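Local atomic coordinates of 2,4-dihydroxyhept-2-ene-1,7-dioic acid aldolase (Kordia algicida OT-1, PDB entry 6BDD), a protein that binds a heme b group and, as a member of the H-NOX family, probably serves as a sensor of nitric oxide or oxygen. Residues A158-E163 with F174-N179. Sequence-based numbering, arbitrary orientation.
Sequences AEIILE and FIINKN
I161 and I175 exchange two backbone hydrogen bonds in the antiparallel beta hairpin of strands 158-164 and 171-178, the former an outer strand of the H-NOX domain's sheet. I175 N to I161 O is 2.8 Å and nearly straight, 177° at the hydrogen; E159 and N177 form the next hydrogen-bonded pair. On the face bearing A158, I160, I176 and F174, the L162 side chain runs outward alongside the F174 ring. Its CB leads to CG, placed beside the backbone N by chi1 of -85°, and CG sits over one face of the F174 ring, 4.0 Å from the centroid and 23° off the normal: a CH-pi contact offset toward the rim. Beyond it the methyls diverge, CD1 reaching F174 CE2 at 3.5 Å and CD2 reaching F174 CZ at 3.8 Å. Replacing L162 by alanine removes CG and both methyls, which is likely to strip this contact from the ring face and open a gap beside CE2 and CZ. I160 CG2 meets the same ring at its edge, near the ring plane. F174 also touches M147 of helix 140-153 and Y133, a heme-binding residue. I175, on the other face, sends CD1 to the E163 carboxylate, 3.5 Å from OE2.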
# COMPACT_ATOMS: atom_id res chain seq x y z
N ALA A 158 15.69 -4.67 1.75
CA ALA A 158 15.75 -5.21 0.40
C ALA A 158 15.84 -4.07 -0.61
O ALA A 158 15.31 -2.98 -0.39
CB ALA A 158 14.54 -6.09 0.09
N GLU A 159 16.52 -4.35 -1.72
CA GLU A 159 16.48 -3.50 -2.89
C GLU A 159 15.31 -3.94 -3.76
O GLU A 159 15.24 -5.11 -4.16
CB GLU A 159 17.79 -3.57 -3.67
CG GLU A 159 17.68 -3.12 -5.12
CD GLU A 159 18.82 -3.63 -5.98
OE1 GLU A 159 18.85 -4.84 -6.27
OE2 GLU A 159 19.68 -2.81 -6.36
N ILE A 160 14.38 -3.03 -4.03
CA ILE A 160 13.17 -3.33 -4.78
C ILE A 160 13.13 -2.41 -5.99
O ILE A 160 13.02 -1.19 -5.85
CB ILE A 160 11.91 -3.18 -3.92
CG1 ILE A 160 12.05 -4.00 -2.64
CG2 ILE A 160 10.68 -3.61 -4.70
CD1 ILE A 160 10.88 -3.87 -1.69
N ILE A 161 13.22 -3.00 -7.18
CA ILE A 161 13.21 -2.25 -8.44
C ILE A 161 11.85 -2.42 -9.09
O ILE A 161 11.32 -3.54 -9.17
CB ILE A 161 14.33 -2.74 -9.37
CG1 ILE A 161 15.70 -2.51 -8.72
CG2 ILE A 161 14.26 -2.03 -10.72
CD1 ILE A 161 16.83 -3.25 -9.40
N LEU A 162 11.28 -1.31 -9.56
CA LEU A 162 9.97 -1.30 -10.20
C LEU A 162 10.15 -1.02 -11.68
O LEU A 162 10.75 -0.01 -12.06
CB LEU A 162 9.05 -0.26 -9.56
CG LEU A 162 8.27 -0.67 -8.31
CD1 LEU A 162 9.19 -0.89 -7.12
CD2 LEU A 162 7.20 0.37 -7.98
N GLU A 163 9.63 -1.92 -12.52
CA GLU A 163 9.65 -1.76 -13.97
C GLU A 163 8.21 -1.71 -14.45
O GLU A 163 7.49 -2.72 -14.39
CB GLU A 163 10.42 -2.90 -14.64
CG GLU A 163 11.89 -2.95 -14.29
CD GLU A 163 12.64 -4.01 -15.07
OE1 GLU A 163 11.99 -4.74 -15.85
OE2 GLU A 163 13.87 -4.12 -14.90
N PHE A 174 7.86 -6.13 -10.18
CA PHE A 174 8.62 -5.89 -8.96
C PHE A 174 9.79 -6.87 -8.91
O PHE A 174 9.58 -8.09 -8.93
CB PHE A 174 7.74 -6.07 -7.72
CG PHE A 174 6.91 -4.87 -7.37
CD1 PHE A 174 5.74 -4.59 -8.07
CD2 PHE A 174 7.29 -4.03 -6.34
CE1 PHE A 174 4.98 -3.48 -7.74
CE2 PHE A 174 6.52 -2.92 -6.01
CZ PHE A 174 5.37 -2.65 -6.71
N ILE A 175 11.00 -6.34 -8.86
CA ILE A 175 12.21 -7.14 -8.70
C ILE A 175 12.73 -6.88 -7.29
O ILE A 175 13.25 -5.80 -7.00
CB ILE A 175 13.27 -6.81 -9.76
CG1 ILE A 175 12.74 -7.12 -11.16
CG2 ILE A 175 14.55 -7.59 -9.49
CD1 ILE A 175 12.74 -5.92 -12.09
N ILE A 176 12.59 -7.88 -6.42
CA ILE A 176 12.91 -7.75 -5.01
C ILE A 176 14.15 -8.58 -4.71
O ILE A 176 14.20 -9.77 -5.05
CB ILE A 176 11.73 -8.18 -4.13
CG1 ILE A 176 10.47 -7.39 -4.50
CG2 ILE A 176 12.06 -8.00 -2.66
CD1 ILE A 176 9.18 -8.07 -4.09
N ASN A 177 15.14 -7.96 -4.08
CA ASN A 177 16.39 -8.62 -3.70
C ASN A 177 16.69 -8.26 -2.26
O ASN A 177 17.03 -7.10 -1.96
CB ASN A 177 17.54 -8.22 -4.62
CG ASN A 177 17.38 -8.77 -6.03
OD1 ASN A 177 17.26 -8.01 -6.99
ND2 ASN A 177 17.38 -10.09 -6.15
N LYS A 178 16.58 -9.23 -1.36
CA LYS A 178 16.86 -8.99 0.05
C LYS A 178 18.35 -8.76 0.27
O LYS A 178 19.19 -9.44 -0.32
CB LYS A 178 16.37 -10.16 0.90
CG LYS A 178 16.28 -9.84 2.39
CD LYS A 178 15.87 -11.06 3.20
CE LYS A 178 17.06 -11.92 3.56
NZ LYS A 178 16.67 -13.09 4.39
N ASN A 179 18.67 -7.80 1.14
CA ASN A 179 20.06 -7.51 1.46
C ASN A 179 20.56 -8.43 2.57
O ASN A 179 19.78 -9.08 3.29
CB ASN A 179 20.22 -6.06 1.91
CG ASN A 179 19.73 -5.06 0.88
OD1 ASN A 179 18.88 -4.22 1.17
ND2 ASN A 179 20.27 -5.14 -0.33